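Endo-beta-mannanase (Opitutaceae bacterium TAV5, PDB 7BOB) probably releases mannose from the ends of beta-1,4-linked manno-oligosaccharides, as a homotrimeric exo-beta-1,4-mannosidase of glycoside hydrolase family 5. Local coordinates at residues V171-R183 against R224-V236. Numbering follows the deposited sequence.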
loop_
_atom_site.group_PDB
_atom_site.type_symbol
_atom_site.label_atom_id
_atom_site.label_comp_id
_atom_site.label_asym_id
_atom_site.label_seq_id
_atom_site.Cartn_x
_atom_site.Cartn_y
_atom_site.Cartn_z
ATOM N N VAL A 171 6.296 22.925 -2.340
ATOM C CA VAL A 171 7.571 22.959 -1.628
ATOM C C VAL A 171 8.527 23.923 -2.309
ATOM O O VAL A 171 9.228 24.699 -1.645
ATOM C CB VAL A 171 8.185 21.549 -1.535
ATOM C CG1 VAL A 171 9.657 21.623 -1.067
ATOM C CG2 VAL A 171 7.344 20.642 -0.631
ATOM N N HIS A 172 8.582 23.880 -3.643
ATOM C CA HIS A 172 9.413 24.816 -4.392
ATOM C C HIS A 172 9.039 26.254 -4.063
ATOM O O HIS A 172 9.923 27.099 -3.848
ATOM C CB HIS A 172 9.271 24.535 -5.889
ATOM C CG HIS A 172 10.084 25.429 -6.774
ATOM N ND1 HIS A 172 11.155 24.970 -7.510
ATOM C CD2 HIS A 172 9.952 26.741 -7.082
ATOM C CE1 HIS A 172 11.662 25.964 -8.218
ATOM N NE2 HIS A 172 10.949 27.050 -7.975
ATOM N N GLU A 173 7.726 26.538 -3.981
ATOM C CA GLU A 173 7.275 27.894 -3.704
ATOM C C GLU A 173 7.609 28.305 -2.276
ATOM O O GLU A 173 8.021 29.444 -2.037
ATOM C CB GLU A 173 5.768 28.012 -3.976
ATOM C CG GLU A 173 5.120 29.340 -3.566
ATOM C CD GLU A 173 5.676 30.552 -4.338
ATOM O OE1 GLU A 173 6.379 30.375 -5.353
ATOM O OE2 GLU A 173 5.412 31.696 -3.928
ATOM N N TRP A 174 7.430 27.399 -1.312
ATOM C CA TRP A 174 7.745 27.723 0.075
ATOM C C TRP A 174 9.214 28.070 0.226
ATOM O O TRP A 174 9.579 28.996 0.975
ATOM C CB TRP A 174 7.392 26.541 0.965
ATOM C CG TRP A 174 7.625 26.759 2.415
ATOM C CD1 TRP A 174 6.726 27.248 3.324
ATOM C CD2 TRP A 174 8.816 26.454 3.147
ATOM N NE1 TRP A 174 7.292 27.274 4.573
ATOM C CE2 TRP A 174 8.575 26.796 4.493
ATOM C CE3 TRP A 174 10.061 25.929 2.797
ATOM C CZ2 TRP A 174 9.537 26.633 5.490
ATOM C CZ3 TRP A 174 11.017 25.765 3.789
ATOM C CH2 TRP A 174 10.750 26.111 5.118
ATOM N N CYS A 175 10.068 27.336 -0.494
ATOM C CA CYS A 175 11.506 27.557 -0.434
ATOM C C CYS A 175 11.867 28.915 -1.023
ATOM O O CYS A 175 12.669 29.655 -0.450
ATOM C CB CYS A 175 12.227 26.420 -1.170
ATOM S SG CYS A 175 14.025 26.523 -1.209
ATOM N N ARG A 176 11.258 29.259 -2.164
ATOM C CA ARG A 176 11.413 30.593 -2.732
ATOM C C ARG A 176 10.987 31.662 -1.738
ATOM O O ARG A 176 11.692 32.661 -1.552
ATOM C CB ARG A 176 10.595 30.727 -4.025
ATOM C CG ARG A 176 10.971 31.941 -4.900
ATOM C CD ARG A 176 9.913 32.235 -5.976
ATOM N NE ARG A 176 8.594 32.461 -5.397
ATOM C CZ ARG A 176 8.161 33.649 -4.967
ATOM N NH1 ARG A 176 8.942 34.723 -5.064
ATOM N NH2 ARG A 176 6.950 33.767 -4.435
ATOM N N ARG A 177 9.848 31.457 -1.077
ATOM C CA ARG A 177 9.335 32.479 -0.170
ATOM C C ARG A 177 10.212 32.624 1.066
ATOM O O ARG A 177 10.458 33.744 1.523
ATOM C CB ARG A 177 7.904 32.157 0.235
ATOM C CG ARG A 177 6.881 32.371 -0.875
ATOM C CD ARG A 177 6.596 33.844 -1.114
ATOM N NE ARG A 177 6.394 34.578 0.132
ATOM C CZ ARG A 177 5.212 34.780 0.709
ATOM N NH1 ARG A 177 4.103 34.313 0.160
ATOM N NH2 ARG A 177 5.136 35.466 1.838
ATOM N N MET A 178 10.684 31.512 1.631
ATOM C CA MET A 178 11.461 31.604 2.860
ATOM C C MET A 178 12.874 32.113 2.591
ATOM O O MET A 178 13.422 32.864 3.396
ATOM C CB MET A 178 11.516 30.256 3.570
ATOM C CG MET A 178 10.174 29.714 3.990
ATOM S SD MET A 178 9.177 30.945 4.861
ATOM C CE MET A 178 7.736 31.036 3.814
ATOM N N THR A 179 13.486 31.716 1.475
ATOM C CA THR A 179 14.759 32.324 1.110
ATOM C C THR A 179 14.574 33.800 0.776
ATOM O O THR A 179 15.392 34.636 1.166
ATOM C CB THR A 179 15.394 31.592 -0.075
ATOM O OG1 THR A 179 14.486 31.607 -1.190
ATOM C CG2 THR A 179 15.766 30.158 0.301
ATOM N N GLY A 180 13.509 34.136 0.048
ATOM C CA GLY A 180 13.274 35.525 -0.299
ATOM C C GLY A 180 13.095 36.406 0.922
ATOM O O GLY A 180 13.554 37.554 0.944
ATOM N N ALA A 181 12.429 35.876 1.955
ATOM C CA ALA A 181 12.253 36.617 3.203
ATOM C C ALA A 181 13.589 36.864 3.885
ATOM O O ALA A 181 13.826 37.944 4.441
ATOM C CB ALA A 181 11.323 35.849 4.142
ATOM N N ILE A 182 14.468 35.861 3.876
ATOM C CA ILE A 182 15.779 36.038 4.480
ATOM C C ILE A 182 16.548 37.123 3.736
ATOM O O ILE A 182 17.257 37.940 4.342
ATOM C CB ILE A 182 16.528 34.692 4.496
ATOM C CG1 ILE A 182 16.030 33.824 5.655
ATOM C CG2 ILE A 182 18.042 34.894 4.574
ATOM C CD1 ILE A 182 16.171 32.322 5.378
ATOM N N ARG A 183 16.379 37.176 2.417
ATOM C CA ARG A 183 17.112 38.126 1.597
ATOM C C ARG A 183 16.501 39.521 1.616
ATOM O O ARG A 183 17.125 40.451 1.095
ATOM C CB ARG A 183 17.216 37.600 0.158
ATOM C CG ARG A 183 18.102 36.350 0.030
ATOM C CD ARG A 183 18.551 36.082 -1.413
ATOM N NE ARG A 183 19.050 34.717 -1.567
ATOM C CZ ARG A 183 20.237 34.292 -1.139
ATOM N NH1 ARG A 183 21.094 35.120 -0.543
ATOM N NH2 ARG A 183 20.576 33.028 -1.318
ATOM N N ARG A 224 17.616 34.714 -9.145
ATOM C CA ARG A 224 18.929 34.822 -8.524
ATOM C C ARG A 224 19.810 33.778 -9.145
ATOM O O ARG A 224 19.328 32.764 -9.575
ATOM C CB ARG A 224 18.862 34.565 -7.016
ATOM C CG ARG A 224 20.080 35.065 -6.255
ATOM C CD ARG A 224 19.753 35.698 -4.939
ATOM N NE ARG A 224 20.911 36.397 -4.418
ATOM C CZ ARG A 224 22.024 35.815 -4.012
ATOM N NH1 ARG A 224 22.145 34.504 -4.050
ATOM N NH2 ARG A 224 23.010 36.554 -3.563
ATOM N N MET A 225 21.108 33.955 -9.113
ATOM C CA MET A 225 21.963 32.943 -9.648
ATOM C C MET A 225 22.084 31.953 -8.523
ATOM O O MET A 225 22.605 32.284 -7.500
ATOM C CB MET A 225 23.319 33.545 -9.988
ATOM C CG MET A 225 23.287 34.553 -11.139
ATOM S SD MET A 225 24.862 35.272 -11.684
ATOM C CE MET A 225 25.183 36.454 -10.382
ATOM N N VAL A 226 21.579 30.750 -8.692
ATOM C CA VAL A 226 21.664 29.739 -7.644
ATOM C C VAL A 226 22.041 28.419 -8.321
ATOM O O VAL A 226 21.595 28.171 -9.448
ATOM C CB VAL A 226 20.338 29.692 -6.865
ATOM C CG1 VAL A 226 20.094 28.348 -6.253
ATOM C CG2 VAL A 226 20.288 30.789 -5.797
ATOM N N PRO A 227 22.880 27.563 -7.721
ATOM C CA PRO A 227 23.352 26.388 -8.478
ATOM C C PRO A 227 22.264 25.368 -8.779
ATOM O O PRO A 227 22.280 24.782 -9.862
ATOM C CB PRO A 227 24.451 25.799 -7.582
ATOM C CG PRO A 227 24.174 26.296 -6.235
ATOM C CD PRO A 227 23.483 27.633 -6.379
ATOM N N ASN A 228 21.309 25.146 -7.869
ATOM C CA ASN A 228 20.302 24.093 -8.015
ATOM C C ASN A 228 18.919 24.739 -8.068
ATOM O O ASN A 228 18.246 24.882 -7.036
ATOM C CB ASN A 228 20.409 23.071 -6.876
ATOM C CG ASN A 228 19.275 22.016 -6.903
ATOM O OD1 ASN A 228 18.695 21.734 -7.954
ATOM N ND2 ASN A 228 18.958 21.454 -5.735
ATOM N N PRO A 229 18.435 25.091 -9.263
ATOM C CA PRO A 229 17.161 25.835 -9.372
ATOM C C PRO A 229 15.938 25.122 -8.792
ATOM O O PRO A 229 14.924 25.789 -8.537
ATOM C CB PRO A 229 17.004 26.040 -10.886
ATOM C CG PRO A 229 18.387 25.817 -11.458
ATOM C CD PRO A 229 19.033 24.801 -10.576
ATOM N N ALA A 230 15.988 23.803 -8.579
ATOM C CA ALA A 230 14.873 23.126 -7.930
ATOM C C ALA A 230 14.775 23.486 -6.466
ATOM O O ALA A 230 13.742 23.220 -5.844
ATOM C CB ALA A 230 14.995 21.609 -8.070
ATOM N N GLN A 231 15.830 24.088 -5.910
ATOM C CA GLN A 231 15.840 24.645 -4.560
ATOM C C GLN A 231 16.152 26.132 -4.700
ATOM O O GLN A 231 17.297 26.572 -4.497
ATOM C CB GLN A 231 16.849 23.917 -3.672
ATOM C CG GLN A 231 16.446 22.467 -3.349
ATOM C CD GLN A 231 17.516 21.718 -2.572
ATOM O OE1 GLN A 231 18.197 22.291 -1.730
ATOM N NE2 GLN A 231 17.685 20.443 -2.870
ATOM N N PRO A 232 15.155 26.936 -5.054
ATOM C CA PRO A 232 15.423 28.340 -5.378
ATOM C C PRO A 232 15.943 29.098 -4.170
ATOM O O PRO A 232 15.467 28.924 -3.045
ATOM C CB PRO A 232 14.057 28.866 -5.821
ATOM C CG PRO A 232 13.085 27.979 -5.093
ATOM C CD PRO A 232 13.721 26.621 -5.125
ATOM N N GLY A 233 16.944 29.934 -4.412
ATOM C CA GLY A 233 17.491 30.738 -3.341
ATOM C C GLY A 233 18.464 30.035 -2.422
ATOM O O GLY A 233 18.888 30.642 -1.435
ATOM N N ILE A 234 18.845 28.786 -2.710
ATOM C CA ILE A 234 19.752 28.021 -1.856
ATOM C C ILE A 234 21.150 28.066 -2.466
ATOM O O ILE A 234 21.349 27.628 -3.604
ATOM C CB ILE A 234 19.271 26.571 -1.691
ATOM C CG1 ILE A 234 17.913 26.543 -0.972
ATOM C CG2 ILE A 234 20.320 25.758 -0.936
ATOM C CD1 ILE A 234 18.007 26.962 0.464
ATOM N N ASP A 235 22.124 28.604 -1.727
ATOM C CA ASP A 235 23.475 28.712 -2.268
ATOM C C ASP A 235 24.293 27.455 -2.039
ATOM O O ASP A 235 25.168 27.144 -2.846
ATOM C CB ASP A 235 24.228 29.912 -1.650
ATOM C CG ASP A 235 23.470 31.210 -1.802
ATOM O OD1 ASP A 235 23.411 31.747 -2.929
ATOM O OD2 ASP A 235 22.894 31.681 -0.800
ATOM N N VAL A 236 24.063 26.752 -0.932
ATOM C CA VAL A 236 24.882 25.609 -0.548
ATOM C C VAL A 236 23.964 24.420 -0.286
ATOM O O VAL A 236 23.191 24.429 0.681
ATOM C CB VAL A 236 25.735 25.891 0.696
ATOM C CG1 VAL A 236 26.549 24.658 1.032
ATOM C CG2 VAL A 236 26.647 27.110 0.474
#
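R183 and D235 form the salt bridge of this contact: NH2 of R183 lies 2.7 Å from OD2 of D235, meeting its syn side at a nearly straight 161°. R183 NH2 also donates to G233 O at 2.9 Å, from above the carbonyl plane. R224 stacks flat on the R183 guanidinium, centres 3.7 Å apart and planes at 10°; the two like charges share D235, whose OD1 takes a weak bond from R224 NH1. NH1 of R183 reaches the carbonyls of P187 and A189, and OD2 of D235 also accepts from I191 N. Replacing R183 by alanine removes the guanidinium, which would probably leave D235 short of a charge partner, G233 O without this donor and R224 without its stacking partner.

Packing involves H172, C175 and T179. P232 CD makes a CH-pi contact over the H172 ring, 3.9 Å from its centroid and 13° off the normal; H172 reaches it with CG anti to the backbone N. C175 SG touches I234 CG1 at 3.9 Å, and T179 CG2 touches I234 CD1. G233 has a positive phi, where a CB would jam against the preceding carbonyl O and clash with T179 OG1.

The chemistry thus implies a charged end and a mixed face of proline, sulfur and methyl contacts with carbonyl oxygens nearby, joining the loop before strand 237-241 of the (beta/alpha)8 barrel to helix 168-183.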